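Local coordinates for CCHC-type domain-containing protein (Trypanosoma brucei brucei, PDB 7C4C), which probably trims RNA from the 3' end as an RNase D-like 3'-5' exonuclease and carries zinc knuckles that bind nucleotides, at residues D102-V107 against E235-P240; L124-T129 against N139-M144; V215-A220 against L248-G253. All blocks are in the same frame, centred on the assembly; numbering follows the deposited sequence.

Contact 1: residues D102-V107 against E235-P240; sequences DCRRDV and EADATP. With 5GP (guanosine-5'-monophosphate), chain P.
The guanidinium of Arg104 meets Pro240 at its edge: both terminal nitrogens point at the single carbonyl Pro240 O, which lies in the guanidinium plane, with NH1 and NH2 each 2.8 Å from that oxygen. NH2 comes in within the carbonyl plane, while NH1 is tilted from it. On the flank carrying NE, Asp102 is held side-on, Arg104 NE to Asp102 OD1 at 2.9 Å and Arg104 NH2 to Asp102 OD2 nearly straight (175°). Asp237 OD2 approaches obliquely instead, and its bond to Arg104 NH1 is bent and weak, although the pair is a salt bridge; Asp237 OD1 is taken by Tyr222 OH. A bend at chi3 (-60°) turns the guanidinium into this setting. Asp102, ahead of the turn leading into the helix, also makes a capping bond, its OD1 accepting from Arg104 N on the face of the carboxylate away from NE.

Arg105 reaches the 235-240 loop separately. Its chain folds at chi2 and chi3, and the end of its guanidinium faces the Glu235 carboxylate, with NH1 3.0 Å from Glu235 OE2 and NH2 3.2 Å from Glu235 OE1; the two planes are 36° apart. Arg105 NH2 has a second carboxylate partner in Glu108.

Bound guanosine monophosphate rests against this network. Its O2' donates to Asp102 OD2 at 2.6 Å, and Pro240 CB sits 3.8 Å from C5 of the base. The grip of Arg104 holds the Asp102 carboxylate in place to receive a ribose 2'-hydroxyl, a group that RNA has and DNA lacks, which is consistent with an RNA-directed site.

Contact 2: residues L124-T129 against N139-M144; sequences LQVFFT and NRRSGM. With 5GP (guanosine-5'-monophosphate), chain P.
Beside a nucleotide bound to the exonuclease domain, the first turns of helix 124-136 meet the extended segment 139-144, and Gln125 and Arg141 make the central contact. The Gln125 chain runs straight out from the helix, CG anti to the backbone N (chi1 -171°) and extended beyond, which carries its amide across the aliphatic part of Arg141 at about a right angle. Gln125 OE1 accepts from Arg141 NH1 at 2.8 Å, the oxygen lying in the guanidinium plane and the bond close to straight (164°). The other end of the amide, NE2, gives to Ser142 O at 2.9 Å, coming from above that carbonyl's plane, and to O2' of guanosine monophosphate at 2.8 Å. Bonds at both ends thus settle which way round the amide sits and limit its rotation.

Helix 124-136 follows the edge strand 121-123 of the domain's mixed sheet, and segment 139-144 leads from it to helix 144-152, with Gly143 as N-cap. Between the two helices the polypeptide folds back on itself and is tied at a second point, where Thr129 OG1 donates to Arg140 O; at 2.5 Å the modelled distance is very short and its exact length doubtful. A water bridges the same region, donating to Gln125 O and Thr129 OG1 and accepting from Ser142 N.

Looser van der Waals contacts surround these bonds. Val126 lies side by side with Arg141, its CG2 3.9 Å from Arg141 NH1, and Ser142 OG approaches Phe128 CE2 obliquely at 3.7 Å. Beyond the contact, Arg141 NE bonds to Glu242 O and Arg141 NH2 makes a salt bridge with Asp237.

Contact 3: residues V215-A220 against L248-G253; sequences VERLTA and LERYIG
Val215 O is gripped twice from within its own helix, by Thr219 N at 2.8 Å and by Thr219 OG1 at 2.6 Å, the two donors coming from opposite faces of the carbonyl. Thr219 OG1 also bonds to Asp123 N, tying helix 212-226 to the edge strand of the sheet.

The neighbouring helix 245-251 packs on another side of this helix, chiefly through Tyr251. One ring face lies over backbone, with Arg217 O 3.9 Å above the plane and Leu218 CA beside it, both offset toward the rim; Arg250 CG occupies the opposite face. Arg217 CB touches Tyr251 CD1 at 3.7 Å. Deeper in, Leu218 CD2 touches both Leu248 CD2, at 3.7 Å, and Ile252 CG1, at 3.9 Å, which lie on the same side of it; chi1 (170°) sends the branch out from the helix and chi2 (51°) sets where CD2 falls. Ile252 CD1 reaches on to Val215 CG2.

Nearer solvent, Arg217 NH2 and Arg250 NH1 come within 4.4 Å, a like-charge approach that is probably mildly unfavourable, though both side chains are exposed and solvent would screen it. Apolar side chains and a tyrosine face therefore join the two helices, while the threonine's polar bonds run within its helix and to the sheet.

Contact 2 is the buried one, while contacts 1 and 3 are partly buried and lie farther from the centre of the chain. Contacts 1 and 2 hold the same nucleotide, whose O2' lies between Asp102 and Gln125, and they join directly where Asp237 of contact 1 pairs with Arg141 of contact 2; their chemistry is mainly charged or polar. Contact 3 adjoins helix 124-136, with Leu218 and Val215 packing on Val126, and is mainly apolar. Along the chain, contact 2 is nested within the loop closed by contact 1, whereas contacts 1 and 3 interleave, placing loop 235-240 between the two helices of contact 3 in sequence.

Contact 1: residues D102-V107 against E235-P240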
# COMPACT_ATOMS: atom_id res chain seq x y z
N ASP A 102 -1.08 -10.62 0.12
CA ASP A 102 -1.23 -11.73 1.08
C ASP A 102 -1.60 -13.02 0.35
O ASP A 102 -2.77 -13.26 0.05
CB ASP A 102 -2.26 -11.46 2.19
CG ASP A 102 -2.35 -12.63 3.21
OD1 ASP A 102 -1.49 -13.53 3.14
OD2 ASP A 102 -3.20 -12.61 4.14
N CYS A 103 -0.61 -13.87 0.10
CA CYS A 103 -0.80 -15.04 -0.74
C CYS A 103 -1.10 -16.31 0.04
O CYS A 103 -1.38 -17.33 -0.59
CB CYS A 103 0.45 -15.29 -1.60
SG CYS A 103 1.88 -15.86 -0.66
N ARG A 104 -1.05 -16.26 1.38
CA ARG A 104 -1.01 -17.46 2.22
C ARG A 104 -2.19 -18.39 1.96
O ARG A 104 -2.02 -19.54 1.54
CB ARG A 104 -0.97 -17.06 3.70
CG ARG A 104 0.38 -16.53 4.15
CD ARG A 104 0.31 -15.90 5.52
NE ARG A 104 -0.61 -14.78 5.56
CZ ARG A 104 -0.83 -14.03 6.64
NH1 ARG A 104 -0.19 -14.28 7.77
NH2 ARG A 104 -1.70 -13.02 6.58
N ARG A 105 -3.41 -17.91 2.21
CA ARG A 105 -4.57 -18.77 2.03
C ARG A 105 -4.87 -19.02 0.55
O ARG A 105 -5.37 -20.10 0.21
CB ARG A 105 -5.76 -18.14 2.72
CG ARG A 105 -5.40 -17.57 4.07
CD ARG A 105 -6.00 -18.38 5.18
NE ARG A 105 -5.42 -19.72 5.31
CZ ARG A 105 -4.41 -20.02 6.12
NH1 ARG A 105 -3.85 -19.07 6.86
NH2 ARG A 105 -3.97 -21.27 6.20
N ASP A 106 -4.58 -18.06 -0.33
CA ASP A 106 -4.85 -18.27 -1.74
C ASP A 106 -4.00 -19.40 -2.29
O ASP A 106 -4.48 -20.25 -3.04
CB ASP A 106 -4.60 -16.99 -2.53
CG ASP A 106 -5.52 -15.84 -2.12
OD1 ASP A 106 -6.57 -16.10 -1.48
OD2 ASP A 106 -5.21 -14.68 -2.45
N VAL A 107 -2.73 -19.42 -1.89
CA VAL A 107 -1.81 -20.46 -2.34
C VAL A 107 -2.20 -21.80 -1.73
O VAL A 107 -2.12 -22.84 -2.40
CB VAL A 107 -0.38 -20.05 -1.97
CG1 VAL A 107 0.39 -21.24 -1.41
CG2 VAL A 107 0.30 -19.48 -3.18
N GLU A 235 1.03 -22.14 11.11
CA GLU A 235 1.24 -20.93 10.33
C GLU A 235 2.69 -20.48 10.36
O GLU A 235 3.41 -20.67 11.34
CB GLU A 235 0.36 -19.80 10.87
CG GLU A 235 -1.14 -20.04 10.72
CD GLU A 235 -1.58 -19.86 9.29
OE1 GLU A 235 -1.89 -20.89 8.65
OE2 GLU A 235 -1.58 -18.71 8.80
N ALA A 236 3.12 -19.85 9.27
CA ALA A 236 4.49 -19.37 9.18
C ALA A 236 4.75 -18.17 10.08
O ALA A 236 5.91 -17.91 10.43
CB ALA A 236 4.83 -19.00 7.73
N ASP A 237 3.71 -17.43 10.45
CA ASP A 237 3.84 -16.20 11.21
C ASP A 237 3.20 -16.36 12.59
O ASP A 237 2.24 -17.11 12.75
CB ASP A 237 3.16 -15.03 10.48
CG ASP A 237 3.52 -14.98 9.01
OD1 ASP A 237 4.74 -14.93 8.69
OD2 ASP A 237 2.58 -14.97 8.18
N ALA A 238 3.75 -15.64 13.57
CA ALA A 238 3.27 -15.78 14.95
C ALA A 238 1.80 -15.41 15.08
O ALA A 238 1.06 -16.08 15.80
CB ALA A 238 4.13 -14.94 15.89
N THR A 239 1.36 -14.34 14.41
CA THR A 239 -0.05 -13.97 14.31
C THR A 239 -0.40 -13.69 12.86
O THR A 239 0.48 -13.39 12.05
CB THR A 239 -0.41 -12.76 15.18
OG1 THR A 239 0.11 -11.56 14.59
CG2 THR A 239 0.16 -12.90 16.59
N PRO A 240 -1.68 -13.80 12.50
CA PRO A 240 -2.06 -13.63 11.09
C PRO A 240 -1.62 -12.31 10.49
O PRO A 240 -1.39 -12.26 9.27
CB PRO A 240 -3.59 -13.76 11.10
CG PRO A 240 -3.93 -14.47 12.37
CD PRO A 240 -2.77 -14.35 13.32
P 5GP P . -5.41 -5.88 9.88
O1P 5GP P . -4.48 -4.97 10.65
O2P 5GP P . -5.77 -7.15 10.63
O3P 5GP P . -6.59 -5.20 9.23
O5' 5GP P . -4.54 -6.38 8.64
C5' 5GP P . -5.16 -6.79 7.43
C4' 5GP P . -4.42 -7.93 6.78
O4' 5GP P . -3.83 -8.78 7.80
C3' 5GP P . -5.26 -8.88 5.92
O3' 5GP P . -5.42 -8.44 4.58
C2' 5GP P . -4.52 -10.20 6.03
O2' 5GP P . -3.39 -10.23 5.16
C1' 5GP P . -4.02 -10.14 7.48
N9 5GP P . -5.02 -10.70 8.43
C8 5GP P . -5.35 -10.13 9.61
N7 5GP P . -6.29 -10.88 10.23
C5 5GP P . -6.54 -11.94 9.44
C6 5GP P . -7.39 -13.03 9.56
O6 5GP P . -8.11 -13.13 10.57
N1 5GP P . -7.43 -13.95 8.58
C2 5GP P . -6.66 -13.84 7.49
N2 5GP P . -6.71 -14.78 6.51
N3 5GP P . -5.82 -12.79 7.35
C4 5GP P . -5.74 -11.83 8.31

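Contact 2: residues L124-T129 against N139-M144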
# COMPACT_ATOMS: atom_id res chain seq x y z
N LEU A 124 2.76 -8.56 -2.52
CA LEU A 124 3.02 -7.13 -2.30
C LEU A 124 2.74 -6.67 -0.88
O LEU A 124 3.35 -5.71 -0.42
CB LEU A 124 2.24 -6.24 -3.28
CG LEU A 124 2.49 -6.56 -4.75
CD1 LEU A 124 1.42 -5.88 -5.62
CD2 LEU A 124 3.86 -6.12 -5.15
N GLN A 125 1.80 -7.31 -0.19
CA GLN A 125 1.68 -7.06 1.24
C GLN A 125 3.00 -7.37 1.93
O GLN A 125 3.47 -6.60 2.78
CB GLN A 125 0.56 -7.89 1.86
CG GLN A 125 0.25 -7.53 3.31
CD GLN A 125 -0.72 -8.50 4.00
OE1 GLN A 125 -0.42 -9.68 4.13
NE2 GLN A 125 -1.87 -7.99 4.46
N VAL A 126 3.61 -8.49 1.57
CA VAL A 126 4.92 -8.84 2.12
C VAL A 126 5.95 -7.82 1.67
O VAL A 126 6.85 -7.45 2.43
CB VAL A 126 5.30 -10.29 1.72
CG1 VAL A 126 6.80 -10.52 1.81
CG2 VAL A 126 4.56 -11.28 2.59
N PHE A 127 5.82 -7.33 0.43
CA PHE A 127 6.73 -6.29 -0.03
C PHE A 127 6.64 -5.06 0.86
O PHE A 127 7.66 -4.52 1.31
CB PHE A 127 6.43 -5.94 -1.48
CG PHE A 127 7.58 -5.35 -2.22
CD1 PHE A 127 8.56 -4.63 -1.56
CD2 PHE A 127 7.70 -5.54 -3.58
CE1 PHE A 127 9.64 -4.10 -2.26
CE2 PHE A 127 8.77 -5.01 -4.29
CZ PHE A 127 9.74 -4.29 -3.63
N PHE A 128 5.42 -4.60 1.13
CA PHE A 128 5.23 -3.41 1.94
C PHE A 128 5.80 -3.60 3.34
O PHE A 128 6.46 -2.71 3.88
CB PHE A 128 3.74 -3.06 2.01
CG PHE A 128 3.46 -1.75 2.69
CD1 PHE A 128 3.51 -0.56 1.98
CD2 PHE A 128 3.15 -1.71 4.05
CE1 PHE A 128 3.25 0.66 2.60
CE2 PHE A 128 2.88 -0.49 4.69
CZ PHE A 128 2.94 0.69 3.96
N THR A 129 5.54 -4.76 3.96
CA THR A 129 6.13 -5.02 5.27
C THR A 129 7.65 -5.09 5.18
O THR A 129 8.35 -4.65 6.09
CB THR A 129 5.57 -6.31 5.87
OG1 THR A 129 4.15 -6.15 6.13
CG2 THR A 129 6.30 -6.67 7.17
N ASN A 139 7.21 -5.39 11.59
CA ASN A 139 6.85 -6.58 10.82
C ASN A 139 5.33 -6.75 10.70
O ASN A 139 4.84 -7.86 10.54
CB ASN A 139 7.46 -7.84 11.41
CG ASN A 139 6.79 -8.27 12.71
OD1 ASN A 139 6.38 -7.42 13.50
ND2 ASN A 139 6.64 -9.59 12.92
N ARG A 140 4.57 -5.66 10.77
CA ARG A 140 3.12 -5.78 10.68
C ARG A 140 2.67 -5.90 9.23
O ARG A 140 3.28 -5.35 8.31
CB ARG A 140 2.43 -4.58 11.34
CG ARG A 140 2.48 -4.64 12.86
CD ARG A 140 1.68 -3.52 13.51
NE ARG A 140 2.21 -2.19 13.19
CZ ARG A 140 3.18 -1.57 13.87
NH1 ARG A 140 3.75 -2.16 14.91
NH2 ARG A 140 3.58 -0.36 13.50
N ARG A 141 1.60 -6.67 9.03
CA ARG A 141 0.90 -6.69 7.76
C ARG A 141 -0.13 -5.57 7.76
O ARG A 141 -0.84 -5.39 8.75
CB ARG A 141 0.21 -8.03 7.54
CG ARG A 141 1.16 -9.16 7.16
CD ARG A 141 0.45 -10.49 7.08
NE ARG A 141 1.42 -11.57 7.03
CZ ARG A 141 1.86 -12.14 5.91
NH1 ARG A 141 1.38 -11.74 4.73
NH2 ARG A 141 2.77 -13.11 5.96
N SER A 142 -0.20 -4.82 6.67
CA SER A 142 -1.24 -3.82 6.48
C SER A 142 -2.26 -4.34 5.48
O SER A 142 -1.93 -5.11 4.58
CB SER A 142 -0.67 -2.50 5.95
OG SER A 142 0.32 -1.99 6.82
N GLY A 143 -3.50 -3.88 5.65
CA GLY A 143 -4.53 -4.21 4.68
C GLY A 143 -4.37 -3.40 3.42
O GLY A 143 -3.62 -2.43 3.37
N MSE A 144 -5.08 -3.83 2.38
CA MSE A 144 -5.01 -3.18 1.08
C MSE A 144 -5.46 -1.73 1.19
O MSE A 144 -4.85 -0.83 0.60
CB MSE A 144 -5.85 -3.93 0.04
CG MSE A 144 -5.87 -3.28 -1.35
SE MSE A 144 -4.06 -2.90 -2.11
CE MSE A 144 -3.84 -4.57 -3.12
P 5GP P . -5.41 -5.88 9.88
O1P 5GP P . -4.48 -4.97 10.65
O2P 5GP P . -5.77 -7.15 10.63
O3P 5GP P . -6.59 -5.20 9.23
O5' 5GP P . -4.54 -6.38 8.64
C5' 5GP P . -5.16 -6.79 7.43
C4' 5GP P . -4.42 -7.93 6.78
O4' 5GP P . -3.83 -8.78 7.80
C3' 5GP P . -5.26 -8.88 5.92
O3' 5GP P . -5.42 -8.44 4.58
C2' 5GP P . -4.52 -10.20 6.03
O2' 5GP P . -3.39 -10.23 5.16
C1' 5GP P . -4.02 -10.14 7.48
N9 5GP P . -5.02 -10.70 8.43
C8 5GP P . -5.35 -10.13 9.61
N7 5GP P . -6.29 -10.88 10.23
C5 5GP P . -6.54 -11.94 9.44
C6 5GP P . -7.39 -13.03 9.56
O6 5GP P . -8.11 -13.13 10.57
N1 5GP P . -7.43 -13.95 8.58
C2 5GP P . -6.66 -13.84 7.49
N2 5GP P . -6.71 -14.78 6.51
N3 5GP P . -5.82 -12.79 7.35
C4 5GP P . -5.74 -11.83 8.31
O HOH W 1 2.25 -4.80 4.66

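Contact 3: residues V215-A220 against L248-G253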
# COMPACT_ATOMS: atom_id res chain seq x y z
N VAL A 215 12.36 -9.82 -2.06
CA VAL A 215 10.98 -10.10 -1.70
C VAL A 215 10.45 -11.29 -2.50
O VAL A 215 9.60 -12.05 -2.00
CB VAL A 215 10.12 -8.85 -1.92
CG1 VAL A 215 8.69 -9.12 -1.43
CG2 VAL A 215 10.74 -7.68 -1.18
N GLU A 216 10.92 -11.48 -3.73
CA GLU A 216 10.59 -12.71 -4.44
C GLU A 216 11.08 -13.92 -3.66
O GLU A 216 10.38 -14.94 -3.56
CB GLU A 216 11.19 -12.68 -5.85
CG GLU A 216 10.55 -11.68 -6.81
CD GLU A 216 11.20 -11.70 -8.22
OE1 GLU A 216 12.37 -12.15 -8.35
OE2 GLU A 216 10.53 -11.27 -9.19
N ARG A 217 12.28 -13.84 -3.09
CA ARG A 217 12.80 -14.98 -2.35
C ARG A 217 12.06 -15.17 -1.03
O ARG A 217 11.84 -16.31 -0.60
CB ARG A 217 14.31 -14.82 -2.11
CG ARG A 217 15.15 -14.72 -3.39
CD ARG A 217 16.65 -14.97 -3.14
NE ARG A 217 17.16 -14.26 -1.97
CZ ARG A 217 17.72 -13.05 -2.00
NH1 ARG A 217 17.86 -12.40 -3.15
NH2 ARG A 217 18.15 -12.49 -0.88
N LEU A 218 11.63 -14.08 -0.40
CA LEU A 218 10.86 -14.22 0.82
C LEU A 218 9.48 -14.80 0.51
O LEU A 218 9.03 -15.74 1.19
CB LEU A 218 10.77 -12.87 1.53
CG LEU A 218 9.83 -12.72 2.72
CD1 LEU A 218 10.05 -13.82 3.70
CD2 LEU A 218 10.09 -11.38 3.38
N THR A 219 8.82 -14.30 -0.54
CA THR A 219 7.52 -14.84 -0.94
C THR A 219 7.63 -16.33 -1.24
O THR A 219 6.78 -17.13 -0.83
CB THR A 219 7.00 -14.08 -2.16
OG1 THR A 219 7.05 -12.66 -1.91
CG2 THR A 219 5.56 -14.42 -2.44
N ALA A 220 8.71 -16.73 -1.91
CA ALA A 220 8.91 -18.13 -2.25
C ALA A 220 8.89 -19.02 -1.01
O ALA A 220 8.42 -20.16 -1.08
CB ALA A 220 10.22 -18.31 -3.00
N LEU A 248 12.26 -12.44 7.57
CA LEU A 248 12.62 -11.06 7.21
C LEU A 248 14.11 -10.84 7.39
O LEU A 248 14.78 -10.30 6.50
CB LEU A 248 11.82 -10.07 8.07
CG LEU A 248 10.37 -9.82 7.66
CD1 LEU A 248 9.62 -8.97 8.70
CD2 LEU A 248 10.32 -9.17 6.30
N GLU A 249 14.66 -11.29 8.51
CA GLU A 249 16.09 -11.13 8.76
C GLU A 249 16.92 -11.83 7.70
O GLU A 249 17.87 -11.25 7.16
CB GLU A 249 16.44 -11.64 10.16
CG GLU A 249 17.84 -11.28 10.61
CD GLU A 249 17.88 -10.05 11.50
OE1 GLU A 249 18.90 -9.34 11.45
OE2 GLU A 249 16.89 -9.81 12.23
N ARG A 250 16.56 -13.08 7.36
CA ARG A 250 17.33 -13.86 6.40
C ARG A 250 17.28 -13.24 5.00
O ARG A 250 18.29 -13.19 4.30
CB ARG A 250 16.80 -15.30 6.37
CG ARG A 250 17.31 -16.18 5.24
CD ARG A 250 18.81 -16.03 4.96
NE ARG A 250 19.22 -16.76 3.76
CZ ARG A 250 19.64 -16.18 2.63
NH1 ARG A 250 19.72 -14.86 2.54
NH2 ARG A 250 19.99 -16.93 1.60
N TYR A 251 16.10 -12.80 4.57
CA TYR A 251 15.96 -12.42 3.17
C TYR A 251 16.01 -10.92 2.95
O TYR A 251 16.42 -10.49 1.87
CB TYR A 251 14.64 -12.96 2.61
CG TYR A 251 14.61 -14.45 2.53
CD1 TYR A 251 15.19 -15.11 1.46
CD2 TYR A 251 13.99 -15.21 3.51
CE1 TYR A 251 15.17 -16.48 1.37
CE2 TYR A 251 13.97 -16.58 3.44
CZ TYR A 251 14.56 -17.22 2.36
OH TYR A 251 14.53 -18.59 2.26
N ILE A 252 15.59 -10.11 3.93
CA ILE A 252 15.55 -8.66 3.74
C ILE A 252 16.74 -8.03 4.45
O ILE A 252 17.25 -6.99 4.02
CB ILE A 252 14.22 -8.06 4.24
CG1 ILE A 252 13.04 -8.81 3.64
CG2 ILE A 252 14.14 -6.59 3.86
CD1 ILE A 252 13.07 -8.82 2.12
N GLY A 253 17.20 -8.64 5.53
CA GLY A 253 18.34 -8.12 6.23
C GLY A 253 17.97 -7.59 7.59
O GLY A 253 16.82 -7.66 8.03